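Local coordinates for protein RTX-adhesin (Marinomonas primoryensis, PDB 5IRB) that forms part of a giant adhesin that binds its Antarctic bacterium to diatoms and ice, here a row of calcium-binding beta-sandwich domains probably involved in retention at the cell surface, at residues G246-A249 against E250-V254; V162-A165 against N166-S170; S68-G71 against S72-S75; S151-N155 against G156-T160. All blocks are in the same frame, centred on the assembly; numbering follows the deposited sequence.

Contact 1: residues G246-A249 against E250-V254; sequences GDIA and EGDTV
D252 turns its carboxylate back under the peptide of A249, and OD2 takes the hydrogen bond offered by A249 N at 2.8 Å. The approach is from above the carboxylate plane, 69° out of it, so the N-H meets the broad side of the group. OD2 also runs close to the backbone of I248, 3.4 Å from I248 CA, and the methyl I248 CG2 lies 4.0 Å from the same D252 OD2. A second bond closes the loop in the other sense: D252 N donates to A249 O over 3.0 Å. A249 is thus gripped at both its N-H and its C=O by one residue three positions on. A water sits 2.6 Å from D247 O and also in donating reach of D252 OD2, but with more acceptors around it than protons it probably shares them.

The main-chain bond belongs to a type II beta turn from A249 to D252, in which G251 takes a positive phi (95°). The carboxylate is steered by the first torsion of D252, which sets CG beside the backbone N and anti to the carbonyl carbon (chi1 -82°). Its OD2 has a further partner in S294 OG, which helps to fix the group's rotation.

Upstream, D247 OD2 accepts from D213 N, and its side chain lies about 4 Å from that of D296, which binds a calcium ion together with D209 and S211. The turn leads from the loop after strand 236-244 into strand 253-258, with I248 and D252 resting on the neighbouring strand 287-295 through S294 and V292.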
loop_
_atom_site.group_PDB
_atom_site.type_symbol
_atom_site.label_atom_id
_atom_site.label_comp_id
_atom_site.label_asym_id
_atom_site.label_seq_id
_atom_site.Cartn_x
_atom_site.Cartn_y
_atom_site.Cartn_z
ATOM N N GLY A 246 35.767 -7.390 2.300
ATOM C CA GLY A 246 34.602 -6.627 2.727
ATOM C C GLY A 246 34.025 -5.837 1.566
ATOM O O GLY A 246 33.914 -6.355 0.455
ATOM N N ASP A 247 33.678 -4.578 1.813
ATOM C CA ASP A 247 33.147 -3.709 0.772
ATOM C C ASP A 247 34.192 -2.815 0.118
ATOM O O ASP A 247 33.845 -1.894 -0.625
ATOM C CB ASP A 247 32.036 -2.842 1.361
ATOM C CG ASP A 247 30.784 -3.627 1.603
ATOM O OD1 ASP A 247 30.436 -4.473 0.747
ATOM O OD2 ASP A 247 30.211 -3.450 2.684
ATOM N N ILE A 248 35.468 -3.079 0.381
ATOM C CA ILE A 248 36.522 -2.290 -0.254
ATOM C C ILE A 248 36.451 -2.481 -1.771
ATOM O O ILE A 248 36.295 -3.604 -2.262
ATOM C CB ILE A 248 37.942 -2.666 0.271
ATOM C CG1 ILE A 248 38.076 -2.317 1.756
ATOM C CG2 ILE A 248 39.018 -1.967 -0.546
ATOM C CD1 ILE A 248 39.419 -2.730 2.397
ATOM N N ALA A 249 36.576 -1.392 -2.521
ATOM C CA ALA A 249 36.437 -1.486 -3.962
ATOM C C ALA A 249 37.426 -0.573 -4.674
ATOM O O ALA A 249 37.847 0.435 -4.114
ATOM C CB ALA A 249 35.019 -1.133 -4.367
ATOM N N GLU A 250 37.792 -0.934 -5.899
ATOM C CA GLU A 250 38.556 -0.042 -6.771
ATOM C C GLU A 250 37.967 1.358 -6.753
ATOM O O GLU A 250 36.765 1.515 -6.887
ATOM C CB GLU A 250 38.574 -0.554 -8.209
ATOM C CG GLU A 250 39.450 0.288 -9.138
ATOM C CD GLU A 250 39.397 -0.180 -10.573
ATOM O OE1 GLU A 250 38.701 -1.181 -10.847
ATOM O OE2 GLU A 250 40.075 0.440 -11.424
ATOM N N GLY A 251 38.809 2.376 -6.595
ATOM C CA GLY A 251 38.319 3.743 -6.535
ATOM C C GLY A 251 38.085 4.280 -5.137
ATOM O O GLY A 251 37.939 5.498 -4.958
ATOM N N ASP A 252 38.046 3.395 -4.143
ATOM C CA ASP A 252 37.894 3.843 -2.769
ATOM C C ASP A 252 39.035 4.783 -2.368
ATOM O O ASP A 252 40.177 4.613 -2.800
ATOM C CB ASP A 252 37.850 2.641 -1.826
ATOM C CG ASP A 252 36.466 1.995 -1.754
ATOM O OD1 ASP A 252 35.537 2.500 -2.424
ATOM O OD2 ASP A 252 36.325 0.984 -1.018
ATOM N N THR A 253 38.744 5.734 -1.489
ATOM C CA THR A 253 39.758 6.689 -1.053
ATOM C C THR A 253 40.627 6.084 0.030
ATOM O O THR A 253 40.112 5.461 0.965
ATOM C CB THR A 253 39.123 7.986 -0.539
ATOM O OG1 THR A 253 38.440 8.632 -1.620
ATOM C CG2 THR A 253 40.202 8.937 0.021
ATOM N N VAL A 254 41.943 6.266 -0.119
ATOM C CA VAL A 254 42.910 5.894 0.896
ATOM C C VAL A 254 43.481 7.170 1.505
ATOM O O VAL A 254 43.983 8.036 0.796
ATOM C CB VAL A 254 44.081 5.051 0.326
ATOM C CG1 VAL A 254 44.871 4.451 1.468
ATOM C CG2 VAL A 254 43.564 3.944 -0.607
HETATM O O HOH W 1 33.454 0.562 -1.496
#

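Contact 2: residues V162-A165 against N166-S170; sequences VVLA and NKTWS
L164 and T168 meet through backbone and side chain together. Two main-chain bonds close the turn: K167 N donates to L164 O at 2.8 Å, from above the carbonyl plane, and L164 N donates to T168 O at 2.8 Å, almost in line with that C=O. One water bridges the chain just beyond these bonds, donating to V162 O and accepting from S170 N.

This is a type I turn from L164 to K167 followed by a G1-type bulge, with K167 in the left-handed region (phi 74°). It carries the chain from strand 157-162 to strand 168-174, which belong to the two different sheets of the beta-sandwich.

Side-chain bonding centres on N166 OD1, which accepts twice from T168. The hydroxyl OG1 donates on a lone pair in the carbonyl plane at 2.7 Å, while T168 N comes from above that plane at 2.9 Å and completes an Asx turn. N166 reaches both because CG stands between its backbone N and carbonyl carbon (chi1 67°).

Van der Waals contacts complete the turn: the L164 side chain lies over T168, CG 3.5 Å from T168 O and CD1 3.8 Å from T168 OG1. V163 CG1 packs on K167 CA at 3.5 Å, and V163 itself is buried against V140 and V150.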
loop_
_atom_site.group_PDB
_atom_site.type_symbol
_atom_site.label_atom_id
_atom_site.label_comp_id
_atom_site.label_asym_id
_atom_site.label_seq_id
_atom_site.Cartn_x
_atom_site.Cartn_y
_atom_site.Cartn_z
ATOM N N VAL A 162 -5.039 9.210 4.974
ATOM C CA VAL A 162 -6.250 9.265 4.176
ATOM C C VAL A 162 -5.925 9.381 2.689
ATOM O O VAL A 162 -4.932 10.003 2.306
ATOM C CB VAL A 162 -7.141 10.445 4.627
ATOM C CG1 VAL A 162 -8.308 10.657 3.677
ATOM C CG2 VAL A 162 -7.681 10.183 6.032
ATOM N N VAL A 163 -6.756 8.767 1.849
ATOM C CA VAL A 163 -6.568 8.859 0.422
ATOM C C VAL A 163 -6.815 10.295 -0.062
ATOM O O VAL A 163 -7.872 10.875 0.191
ATOM C CB VAL A 163 -7.492 7.854 -0.282
ATOM C CG1 VAL A 163 -7.389 7.979 -1.791
ATOM C CG2 VAL A 163 -7.231 6.421 0.237
ATOM N N LEU A 164 -5.846 10.852 -0.785
ATOM C CA LEU A 164 -5.970 12.200 -1.348
ATOM C C LEU A 164 -6.865 12.222 -2.572
ATOM O O LEU A 164 -7.250 11.173 -3.081
ATOM C CB LEU A 164 -4.595 12.758 -1.729
ATOM C CG LEU A 164 -3.457 12.710 -0.713
ATOM C CD1 LEU A 164 -2.264 13.401 -1.299
ATOM C CD2 LEU A 164 -3.890 13.447 0.553
ATOM N N ALA A 165 -7.099 13.419 -3.094
ATOM C CA ALA A 165 -8.034 13.603 -4.202
ATOM C C ALA A 165 -7.615 12.778 -5.399
ATOM O O ALA A 165 -8.446 12.172 -6.064
ATOM C CB ALA A 165 -8.119 15.077 -4.573
ATOM N N ASN A 166 -6.316 12.717 -5.662
ATOM C CA ASN A 166 -5.879 11.953 -6.821
ATOM C C ASN A 166 -5.661 10.465 -6.530
ATOM O O ASN A 166 -5.024 9.788 -7.316
ATOM C CB ASN A 166 -4.611 12.571 -7.399
ATOM C CG ASN A 166 -3.429 12.428 -6.471
ATOM O OD1 ASN A 166 -3.509 11.763 -5.428
ATOM N ND2 ASN A 166 -2.319 13.041 -6.844
ATOM N N LYS A 167 -6.141 9.992 -5.380
ATOM C CA LYS A 167 -6.080 8.577 -4.983
ATOM C C LYS A 167 -4.689 8.085 -4.562
ATOM O O LYS A 167 -4.510 6.906 -4.265
ATOM C CB LYS A 167 -6.640 7.651 -6.074
ATOM C CG LYS A 167 -8.146 7.884 -6.404
ATOM C CD LYS A 167 -8.747 6.555 -6.857
ATOM C CE LYS A 167 -10.225 6.630 -7.102
ATOM N NZ LYS A 167 -10.707 5.323 -7.623
ATOM N N THR A 168 -3.713 8.982 -4.497
ATOM C CA THR A 168 -2.475 8.643 -3.812
ATOM C C THR A 168 -2.628 8.861 -2.314
ATOM O O THR A 168 -3.656 9.378 -1.844
ATOM C CB THR A 168 -1.283 9.465 -4.322
ATOM O OG1 THR A 168 -1.479 10.841 -3.992
ATOM C CG2 THR A 168 -1.135 9.298 -5.841
ATOM N N TRP A 169 -1.639 8.375 -1.566
ATOM C CA TRP A 169 -1.617 8.530 -0.124
ATOM C C TRP A 169 -0.160 8.468 0.308
ATOM O O TRP A 169 0.641 7.830 -0.359
ATOM C CB TRP A 169 -2.441 7.455 0.591
ATOM C CG TRP A 169 -2.066 6.053 0.265
ATOM C CD1 TRP A 169 -2.632 5.238 -0.692
ATOM C CD2 TRP A 169 -1.018 5.297 0.858
ATOM N NE1 TRP A 169 -2.009 4.009 -0.708
ATOM C CE2 TRP A 169 -0.984 4.024 0.237
ATOM C CE3 TRP A 169 -0.072 5.565 1.869
ATOM C CZ2 TRP A 169 -0.069 3.025 0.578
ATOM C CZ3 TRP A 169 0.849 4.571 2.216
ATOM C CH2 TRP A 169 0.842 3.323 1.578
ATOM N N SER A 170 0.184 9.106 1.417
ATOM C CA SER A 170 1.506 8.885 1.989
ATOM C C SER A 170 1.464 9.175 3.463
ATOM O O SER A 170 0.618 9.934 3.932
ATOM C CB SER A 170 2.561 9.765 1.315
ATOM O OG SER A 170 2.296 11.133 1.569
HETATM O O HOH W 2 -2.065 10.421 2.642
#

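Contact 3: residues S68-G71 against S72-S75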
loop_
_atom_site.group_PDB
_atom_site.type_symbol
_atom_site.label_atom_id
_atom_site.label_comp_id
_atom_site.label_asym_id
_atom_site.label_seq_id
_atom_site.Cartn_x
_atom_site.Cartn_y
_atom_site.Cartn_z
ATOM N N SER A 68 -43.744 -8.177 2.753
ATOM C CA SER A 68 -42.406 -8.629 3.114
ATOM C C SER A 68 -41.877 -9.711 2.167
ATOM O O SER A 68 -42.547 -10.734 1.940
ATOM C CB SER A 68 -42.422 -9.153 4.542
ATOM O OG SER A 68 -41.595 -8.359 5.363
ATOM N N VAL A 69 -40.684 -9.488 1.607
ATOM C CA VAL A 69 -40.067 -10.492 0.738
ATOM C C VAL A 69 -38.622 -10.781 1.177
ATOM O O VAL A 69 -38.012 -9.973 1.874
ATOM C CB VAL A 69 -40.083 -10.063 -0.739
ATOM C CG1 VAL A 69 -41.486 -9.676 -1.153
ATOM C CG2 VAL A 69 -39.126 -8.905 -0.999
ATOM N N ALA A 70 -38.093 -11.942 0.801
ATOM C CA ALA A 70 -36.695 -12.266 1.109
ATOM C C ALA A 70 -35.727 -11.420 0.270
ATOM O O ALA A 70 -35.754 -11.443 -0.958
ATOM C CB ALA A 70 -36.438 -13.751 0.902
ATOM N N GLY A 71 -34.846 -10.688 0.938
ATOM C CA GLY A 71 -33.773 -10.010 0.217
ATOM C C GLY A 71 -33.000 -10.952 -0.697
ATOM O O GLY A 71 -32.603 -10.565 -1.794
ATOM N N SER A 72 -32.873 -12.211 -0.287
ATOM C CA SER A 72 -32.107 -13.203 -1.043
ATOM C C SER A 72 -32.755 -13.501 -2.382
ATOM O O SER A 72 -32.058 -13.703 -3.377
ATOM C CB SER A 72 -31.959 -14.508 -0.245
ATOM O OG SER A 72 -33.205 -15.185 -0.114
ATOM N N ASP A 73 -34.094 -13.487 -2.415
ATOM C CA ASP A 73 -34.815 -13.656 -3.667
ATOM C C ASP A 73 -34.631 -12.459 -4.585
ATOM O O ASP A 73 -34.460 -12.629 -5.786
ATOM C CB ASP A 73 -36.298 -13.923 -3.394
ATOM C CG ASP A 73 -36.526 -15.311 -2.843
ATOM O OD1 ASP A 73 -35.733 -16.212 -3.193
ATOM O OD2 ASP A 73 -37.471 -15.510 -2.056
ATOM N N LEU A 74 -34.634 -11.256 -4.027
ATOM C CA LEU A 74 -34.367 -10.075 -4.836
ATOM C C LEU A 74 -32.922 -10.126 -5.376
ATOM O O LEU A 74 -32.675 -9.921 -6.566
ATOM C CB LEU A 74 -34.592 -8.795 -4.014
ATOM C CG LEU A 74 -36.030 -8.391 -3.663
ATOM C CD1 LEU A 74 -36.063 -7.347 -2.551
ATOM C CD2 LEU A 74 -36.705 -7.864 -4.923
ATOM N N SER A 75 -31.979 -10.480 -4.513
ATOM C CA SER A 75 -30.584 -10.514 -4.920
ATOM C C SER A 75 -30.331 -11.581 -5.995
ATOM O O SER A 75 -29.597 -11.343 -6.959
ATOM C CB SER A 75 -29.700 -10.769 -3.696
ATOM O OG SER A 75 -28.350 -10.909 -4.085
#
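The first torsion of V69 (chi1 -52°) sets CG1 anti to the carbonyl carbon and leaves CG2 between the backbone N and the carbonyl carbon, and that of L74 sets CG beside the backbone N (chi1 -72°), which turns the two side chains to meet. They cross at about a right angle, V69 CG2 reaching L74 CD1 at 3.8 Å. Both are buried: I50 touches each of them, L32 and Y55 lie against V69, and V30 and F104 against L74.

Between these two residues the chain changes from strand to helix. A70 occupies the N-cap position, and its carbonyl receives two N-H groups of the first turn. L74 N donates to A70 O at 3.3 Å, in the carbonyl plane, whereas the bond from D73 N to the same A70 O is weak despite its 3.0 Å length, bent to 125°. The L74 N bond is already of the i to i+4 helical kind, and S75 N continues the pattern with G71 O at 2.8 Å. This is the junction at which strand 64-70, an outer strand of the three-stranded sheet, passes straight into the short helix 71-76 of the same beta-sandwich domain.

On the other flank the methyl of A70 fills the angle between two polar side chains: A70 CB is 3.6 Å from D73 OD2 and 3.7 Å from S72 OG. D73 is buried, and its carboxylate is satisfied at both oxygens, OD2 by Y55 OH and OD1 by N51 ND2. Y55 OH is also hydrogen-bonded to A70 N, so one tyrosine hydroxyl ties the end of the strand to the start of the helix. Beyond L74 the helix leads towards the calcium site of D77, D79 and I81.

Contact 4: residues S151-N155 against G156-T160; sequences SMTIN and GTLYT
M152 and Y159 form a hydrogen-bonded antiparallel pair: Y159 N donates to M152 O at 2.7 Å, nearly straight at 171°, and M152 N returns a bond to Y159 O at 3.0 Å. The I154-T157 pair is bonded in both directions too. I154 N reaches T157 O at 2.8 Å, and T157 N donates to I154 O at 3.0 Å from well above the carbonyl plane. From the non-hydrogen-bonded positions, S151 CA and T153 CA make CA-H...O contacts to Y159 O and T157 O, the carbonyls next to their own pair partners.

These bonds make a tight beta hairpin closed by a type I' turn, in which N155 and G156 both have positive phi; strand 157-162 is an edge of its sheet. The polar atoms of the turn are served by waters and aspartates. G156 N donates to a water at 2.7 Å, which donates only weakly to T153 O. Another water accepts from T157 OG1 and donates to N155 O. N155 N bonds to D181 OD2, an aspartate that with S183 binds a calcium ion, and N155 ND2 to D177 OD1.

On the face carrying M152, I154, T157 and Y159, the tyrosine CG lies beside its backbone N (chi1 -65°), which runs the ring along the hairpin past I154. I154 CB is 4.0 Å from Y159 CE1, and M152 CG meets Y159 CB at 3.8 Å. The phenol is held at its far end by D177 OD2 and S174 N. Across the other face, L158 CD1 lies against T153 OG1 at 3.6 Å.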
loop_
_atom_site.group_PDB
_atom_site.type_symbol
_atom_site.label_atom_id
_atom_site.label_comp_id
_atom_site.label_asym_id
_atom_site.label_seq_id
_atom_site.Cartn_x
_atom_site.Cartn_y
_atom_site.Cartn_z
ATOM N N SER A 151 -4.379 2.301 6.459
ATOM C CA SER A 151 -3.714 1.951 7.702
ATOM C C SER A 151 -2.680 0.829 7.544
ATOM O O SER A 151 -2.703 0.048 6.584
ATOM C CB SER A 151 -4.742 1.580 8.765
ATOM O OG SER A 151 -5.479 0.447 8.390
ATOM N N MET A 152 -1.754 0.775 8.493
ATOM C CA MET A 152 -0.681 -0.208 8.483
ATOM C C MET A 152 -0.131 -0.271 9.887
ATOM O O MET A 152 -0.126 0.741 10.588
ATOM C CB MET A 152 0.397 0.177 7.486
ATOM C CG MET A 152 1.049 1.510 7.802
ATOM S SD MET A 152 1.822 2.207 6.348
ATOM C CE MET A 152 0.376 2.992 5.626
ATOM N N THR A 153 0.295 -1.454 10.315
ATOM C CA THR A 153 0.917 -1.596 11.618
ATOM C C THR A 153 2.352 -2.098 11.430
ATOM O O THR A 153 2.584 -3.201 10.923
ATOM C CB THR A 153 0.137 -2.557 12.516
ATOM O OG1 THR A 153 -1.211 -2.104 12.623
ATOM C CG2 THR A 153 0.745 -2.592 13.902
ATOM N N ILE A 154 3.304 -1.269 11.836
ATOM C CA ILE A 154 4.711 -1.487 11.512
ATOM C C ILE A 154 5.498 -1.530 12.808
ATOM O O ILE A 154 5.555 -0.536 13.538
ATOM C CB ILE A 154 5.265 -0.391 10.574
ATOM C CG1 ILE A 154 4.425 -0.318 9.302
ATOM C CG2 ILE A 154 6.745 -0.672 10.212
ATOM C CD1 ILE A 154 4.760 0.840 8.391
ATOM N N ASN A 155 6.063 -2.698 13.100
ATOM C CA ASN A 155 6.748 -2.945 14.365
ATOM C C ASN A 155 5.835 -2.663 15.547
ATOM O O ASN A 155 6.257 -2.110 16.561
ATOM C CB ASN A 155 8.006 -2.086 14.456
ATOM C CG ASN A 155 8.951 -2.544 15.545
ATOM O OD1 ASN A 155 9.035 -3.733 15.835
ATOM N ND2 ASN A 155 9.665 -1.600 16.156
ATOM N N GLY A 156 4.569 -3.043 15.415
ATOM C CA GLY A 156 3.609 -2.833 16.488
ATOM C C GLY A 156 2.991 -1.453 16.534
ATOM O O GLY A 156 2.086 -1.205 17.326
ATOM N N THR A 157 3.435 -0.550 15.672
ATOM C CA THR A 157 2.870 0.792 15.698
ATOM C C THR A 157 1.935 1.000 14.527
ATOM O O THR A 157 2.304 0.791 13.365
ATOM C CB THR A 157 3.968 1.876 15.656
ATOM O OG1 THR A 157 4.752 1.813 16.855
ATOM C CG2 THR A 157 3.351 3.269 15.504
ATOM N N LEU A 158 0.720 1.428 14.860
ATOM C CA LEU A 158 -0.307 1.734 13.887
ATOM C C LEU A 158 -0.047 3.072 13.236
ATOM O O LEU A 158 0.063 4.079 13.923
ATOM C CB LEU A 158 -1.682 1.745 14.558
ATOM C CG LEU A 158 -2.869 2.058 13.644
ATOM C CD1 LEU A 158 -3.012 1.038 12.535
ATOM C CD2 LEU A 158 -4.142 2.148 14.490
ATOM N N TYR A 159 0.055 3.088 11.918
ATOM C CA TYR A 159 0.122 4.345 11.188
ATOM C C TYR A 159 -1.133 4.490 10.341
ATOM O O TYR A 159 -1.525 3.545 9.666
ATOM C CB TYR A 159 1.367 4.416 10.300
ATOM C CG TYR A 159 2.694 4.432 11.045
ATOM C CD1 TYR A 159 3.316 3.250 11.462
ATOM C CD2 TYR A 159 3.330 5.646 11.325
ATOM C CE1 TYR A 159 4.566 3.284 12.125
ATOM C CE2 TYR A 159 4.559 5.684 11.988
ATOM C CZ TYR A 159 5.165 4.506 12.374
ATOM O OH TYR A 159 6.362 4.585 13.029
ATOM N N THR A 160 -1.725 5.685 10.347
ATOM C CA THR A 160 -2.941 5.952 9.588
ATOM C C THR A 160 -2.787 7.167 8.697
ATOM O O THR A 160 -2.172 8.149 9.099
ATOM C CB THR A 160 -4.114 6.201 10.582
ATOM O OG1 THR A 160 -4.445 4.969 11.222
ATOM C CG2 THR A 160 -5.339 6.775 9.904
HETATM O O HOH W 3 3.676 -4.331 13.241
HETATM O O HOH W 4 7.016 0.462 17.211
#

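Overall arrangement
All four contacts are local, three of them at turns and one at the start of a helix, in an elongated chain of beta-sandwich units. They come in series, with none crossing or enclosing another. First is contact 3, where strand 64-70 passes into helix 71-76. Contact 4 then closes the hairpin of strands 149-154 and 157-162, and contact 2 takes the chain from the latter strand across to strand 168-174 in the facing sheet. These two are the only pair that touch: W169 CZ3 packs on M152 CE at 3.8 Å, between the sheets. Contact 1 follows, turning the chain from the loop after strand 236-244 into the start of strand 253-258. Its centre is about 74 Å from that of contact 3.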